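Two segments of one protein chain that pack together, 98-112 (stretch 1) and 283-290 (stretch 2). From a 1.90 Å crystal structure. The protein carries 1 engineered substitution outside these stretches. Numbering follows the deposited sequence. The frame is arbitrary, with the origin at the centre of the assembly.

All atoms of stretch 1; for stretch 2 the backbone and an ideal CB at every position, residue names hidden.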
# COMPACT_ATOMS: atom_id res chain seq x y z
N ALA A 98 0.46 1.13 -34.02
CA ALA A 98 -0.68 1.34 -33.14
C ALA A 98 -0.20 1.36 -31.70
O ALA A 98 0.57 0.48 -31.29
CB ALA A 98 -1.72 0.26 -33.37
N LEU A 99 -0.62 2.37 -30.95
CA LEU A 99 -0.44 2.42 -29.50
C LEU A 99 -1.79 2.35 -28.77
O LEU A 99 -2.75 3.10 -29.10
CB LEU A 99 0.32 3.68 -29.06
CG LEU A 99 1.73 3.85 -29.65
CD1 LEU A 99 2.34 5.17 -29.18
CD2 LEU A 99 2.66 2.68 -29.29
N LEU A 100 -1.85 1.46 -27.78
CA LEU A 100 -3.02 1.31 -26.92
C LEU A 100 -2.66 1.86 -25.54
O LEU A 100 -1.74 1.35 -24.87
CB LEU A 100 -3.44 -0.16 -26.83
CG LEU A 100 -3.88 -0.84 -28.15
CD1 LEU A 100 -2.71 -1.50 -28.87
CD2 LEU A 100 -4.94 -1.89 -27.88
N THR A 101 -3.37 2.92 -25.12
CA THR A 101 -3.02 3.68 -23.91
C THR A 101 -4.25 3.87 -23.05
O THR A 101 -5.37 3.64 -23.49
CB THR A 101 -2.51 5.10 -24.25
OG1 THR A 101 -3.47 5.76 -25.08
CG2 THR A 101 -1.20 5.06 -24.95
N GLY A 102 -4.02 4.23 -21.79
CA GLY A 102 -5.08 4.59 -20.86
C GLY A 102 -6.13 3.55 -20.50
O GLY A 102 -7.23 3.91 -20.13
N ALA A 103 -5.81 2.26 -20.62
CA ALA A 103 -6.75 1.20 -20.21
C ALA A 103 -7.19 1.46 -18.78
O ALA A 103 -6.35 1.75 -17.91
CB ALA A 103 -6.12 -0.18 -20.33
N THR A 104 -8.49 1.38 -18.53
CA THR A 104 -9.00 1.75 -17.21
C THR A 104 -8.76 0.69 -16.13
O THR A 104 -8.92 0.98 -14.94
CB THR A 104 -10.51 2.11 -17.26
OG1 THR A 104 -11.23 1.14 -18.03
CG2 THR A 104 -10.69 3.48 -17.89
N ASP A 105 -8.40 -0.52 -16.53
CA ASP A 105 -8.00 -1.54 -15.58
C ASP A 105 -6.50 -1.51 -15.20
O ASP A 105 -6.03 -2.39 -14.47
CB ASP A 105 -8.37 -2.92 -16.12
CG ASP A 105 -7.55 -3.32 -17.33
OD1 ASP A 105 -6.69 -2.55 -17.79
OD2 ASP A 105 -7.77 -4.43 -17.82
N GLY A 106 -5.75 -0.54 -15.70
CA GLY A 106 -4.34 -0.40 -15.34
C GLY A 106 -3.37 -1.21 -16.18
O GLY A 106 -2.17 -1.21 -15.92
N ARG A 107 -3.85 -1.89 -17.22
CA ARG A 107 -2.93 -2.69 -18.00
C ARG A 107 -2.07 -1.83 -18.92
O ARG A 107 -2.40 -0.69 -19.24
CB ARG A 107 -3.64 -3.81 -18.77
CG ARG A 107 -4.45 -3.43 -19.98
CD ARG A 107 -5.12 -4.68 -20.56
NE ARG A 107 -5.78 -5.45 -19.52
CZ ARG A 107 -5.45 -6.67 -19.10
NH1 ARG A 107 -4.45 -7.40 -19.61
NH2 ARG A 107 -6.16 -7.17 -18.10
N THR A 108 -0.96 -2.42 -19.31
CA THR A 108 0.00 -1.76 -20.19
C THR A 108 0.27 -2.67 -21.38
O THR A 108 0.39 -3.89 -21.21
CB THR A 108 1.32 -1.39 -19.45
OG1 THR A 108 2.22 -0.75 -20.36
CG2 THR A 108 2.01 -2.60 -18.86
N TYR A 109 0.35 -2.07 -22.56
CA TYR A 109 0.37 -2.77 -23.84
C TYR A 109 1.70 -2.58 -24.56
O TYR A 109 2.32 -1.53 -24.43
CB TYR A 109 -0.72 -2.18 -24.76
CG TYR A 109 -2.12 -2.70 -24.54
CD1 TYR A 109 -2.59 -3.80 -25.24
CD2 TYR A 109 -2.99 -2.07 -23.65
CE1 TYR A 109 -3.89 -4.27 -25.06
CE2 TYR A 109 -4.29 -2.54 -23.46
CZ TYR A 109 -4.73 -3.63 -24.17
OH TYR A 109 -6.03 -4.10 -24.01
N ASN A 110 2.12 -3.60 -25.31
CA ASN A 110 3.21 -3.43 -26.25
C ASN A 110 2.68 -2.67 -27.48
O ASN A 110 1.47 -2.70 -27.76
CB ASN A 110 3.76 -4.77 -26.73
CG ASN A 110 4.39 -5.61 -25.61
OD1 ASN A 110 4.73 -5.13 -24.52
ND2 ASN A 110 4.55 -6.88 -25.89
N PRO A 111 3.60 -2.03 -28.22
CA PRO A 111 3.28 -1.39 -29.52
C PRO A 111 2.91 -2.42 -30.60
O PRO A 111 3.32 -3.56 -30.50
CB PRO A 111 4.58 -0.70 -29.92
CG PRO A 111 5.49 -0.79 -28.75
CD PRO A 111 5.03 -1.92 -27.89
N ILE A 112 2.16 -2.01 -31.61
CA ILE A 112 1.79 -2.91 -32.71
C ILE A 112 2.14 -2.28 -34.04
O ILE A 112 1.92 -1.09 -34.25
CB ILE A 112 0.30 -3.29 -32.69
CG1 ILE A 112 -0.10 -3.88 -31.34
CG2 ILE A 112 0.01 -4.32 -33.79
CD1 ILE A 112 -1.60 -4.08 -31.18
N UNK A 283 3.85 1.89 -8.61
CA UNK A 283 3.81 2.75 -9.79
C UNK A 283 4.58 2.11 -10.91
O UNK A 283 5.70 1.65 -10.70
CB UNK A 283 4.37 4.14 -9.48
N UNK A 284 3.99 2.12 -12.11
CA UNK A 284 4.63 1.60 -13.31
C UNK A 284 4.15 2.44 -14.51
O UNK A 284 3.29 3.32 -14.35
CB UNK A 284 4.31 0.12 -13.50
N UNK A 285 4.70 2.18 -15.70
CA UNK A 285 4.26 2.89 -16.90
C UNK A 285 3.18 2.12 -17.66
O UNK A 285 3.33 0.95 -17.92
CB UNK A 285 5.45 3.15 -17.82
N UNK A 286 2.10 2.82 -18.02
CA UNK A 286 1.11 2.27 -18.95
C UNK A 286 1.23 2.85 -20.36
O UNK A 286 0.33 2.71 -21.19
CB UNK A 286 -0.30 2.53 -18.41
N UNK A 287 2.36 3.50 -20.62
CA UNK A 287 2.69 4.02 -21.94
C UNK A 287 4.20 4.03 -22.02
O UNK A 287 4.83 5.10 -22.01
CB UNK A 287 2.10 5.41 -22.18
N UNK A 288 4.81 2.83 -22.07
CA UNK A 288 6.24 2.75 -21.83
C UNK A 288 7.13 3.34 -22.94
O UNK A 288 8.35 3.44 -22.75
CB UNK A 288 6.62 1.28 -21.62
N UNK A 289 6.55 3.68 -24.10
CA UNK A 289 7.33 4.30 -25.17
C UNK A 289 7.28 5.83 -25.08
O UNK A 289 7.76 6.52 -25.96
CB UNK A 289 6.82 3.84 -26.53
N UNK A 290 6.73 6.35 -23.99
CA UNK A 290 6.63 7.79 -23.78
C UNK A 290 7.31 8.16 -22.47
O UNK A 290 7.15 7.47 -21.47
CB UNK A 290 5.17 8.24 -23.78

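Position 283 lies in a strand, with no atom of stretch 1 within 5.5 Å of its ideal CB. Stretch 1 sets no limit here, and many residues would fit. The residue is Phe283, which makes no contact with stretch 1.

Position 284 is also in the strand, and its CA-to-CB bond points toward stretch 1. Nothing lies close to the CB, so only a long side chain could arrive. The carbonyl of Gly106 is a possible acceptor at the far end. A long side chain with a donor at its tip would suit. The residue is Tyr284. Its chi1 is p, and OH donates a hydrogen bond to Gly106 O at 2.6 Å. The carbonyl sits at the ring edge, near the ring plane. A CB on Gly106 would fall 2.9 Å from Tyr284 OH, a clash; the backbone angles at 106 call for glycine in any case.

At position 285 CA-to-CB points sideways. Nothing of stretch 1 lies within 5.5 Å of the ideal CB, so many residues would fit. The carbonyl O of 285 is 3.2 Å from Thr108 OG1. The residue is Ser285. Ser285 OG accepts a hydrogen bond from the backbone N of 287 at 3.0 Å.

Position 286 runs closest to stretch 1, with its CA 4.4 Å from the CA of Thr108. The CB points sideways; the ideal CB is 3.9 Å from Arg107 O and 4.9 Å from Gly106 O. A short polar residue with a donor could suit these carbonyls, and other short residues could also fit. The residue is Asn286, which has the largest covered area in stretch 2. Its backbone O accepts from two waters. Water 1 also donates to Leu100 O and accepts from Tyr109 N; water 2 accepts from Gly102 N.

At position 287 CA-to-CB points sideways, with the ideal CB 4.3 Å from Thr101 CG2. Several medium side chains could cover this methyl. The residue is Asn287, whose CG comes 3.6 Å from Thr101 CG2. It begins a type I turn ending at 290.

Position 288 has phi -70°, which proline accepts, and CA-to-CB points toward stretch 1 near Thr108. Small or compact residues would also fit. The residue is Pro288. Its CG packs 3.4 Å from Thr108 OG1.

CA-to-CB at 289 points toward stretch 1; the ideal CB is 5.1 Å from Leu99 CD2 and 5.3 Å from Pro111 CG. A compact, partly apolar side chain would suit. The residue is Thr289. Its CG2 lies 4.0 Å from Pro111 CG, and its OG1 is 4.1 Å from Leu99 CD1.

Position 290 has no close neighbour in stretch 1, so many residues would fit. Lys290 leads its chain end away.

Stretch 2 283-290: FYSNNPTK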
# COMPACT_ATOMS: atom_id res chain seq x y z
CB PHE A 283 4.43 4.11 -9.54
CG PHE A 283 3.77 4.88 -8.46
CD1 PHE A 283 4.18 4.73 -7.15
CD2 PHE A 283 2.72 5.74 -8.75
CE1 PHE A 283 3.56 5.43 -6.14
CE2 PHE A 283 2.11 6.46 -7.73
CZ PHE A 283 2.52 6.30 -6.43
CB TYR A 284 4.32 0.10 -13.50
CG TYR A 284 2.82 -0.17 -13.52
CD1 TYR A 284 2.12 -0.39 -12.33
CD2 TYR A 284 2.10 -0.16 -14.72
CE1 TYR A 284 0.75 -0.59 -12.35
CE2 TYR A 284 0.73 -0.36 -14.74
CZ TYR A 284 0.06 -0.58 -13.56
OH TYR A 284 -1.32 -0.79 -13.55
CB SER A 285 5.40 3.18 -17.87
OG SER A 285 4.85 3.84 -19.03
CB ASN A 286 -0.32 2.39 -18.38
CG ASN A 286 -0.79 3.82 -18.23
OD1 ASN A 286 -0.01 4.78 -18.34
ND2 ASN A 286 -2.08 3.98 -17.96
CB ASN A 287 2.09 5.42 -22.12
CG ASN A 287 2.07 5.89 -23.56
OD1 ASN A 287 2.47 5.18 -24.49
ND2 ASN A 287 1.60 7.10 -23.75
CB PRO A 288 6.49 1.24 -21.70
CG PRO A 288 5.14 0.65 -21.40
CD PRO A 288 4.24 1.49 -22.26
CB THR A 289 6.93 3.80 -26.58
OG1 THR A 289 5.60 4.24 -26.90
CG2 THR A 289 7.01 2.31 -26.65
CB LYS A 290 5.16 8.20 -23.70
CG LYS A 290 4.91 9.68 -23.42
CD LYS A 290 3.40 9.95 -23.34
CE LYS A 290 3.09 11.37 -22.88
NZ LYS A 290 3.59 11.61 -21.50
O HOH W 1 -0.66 0.88 -22.72
O HOH W 2 -1.40 4.99 -21.22
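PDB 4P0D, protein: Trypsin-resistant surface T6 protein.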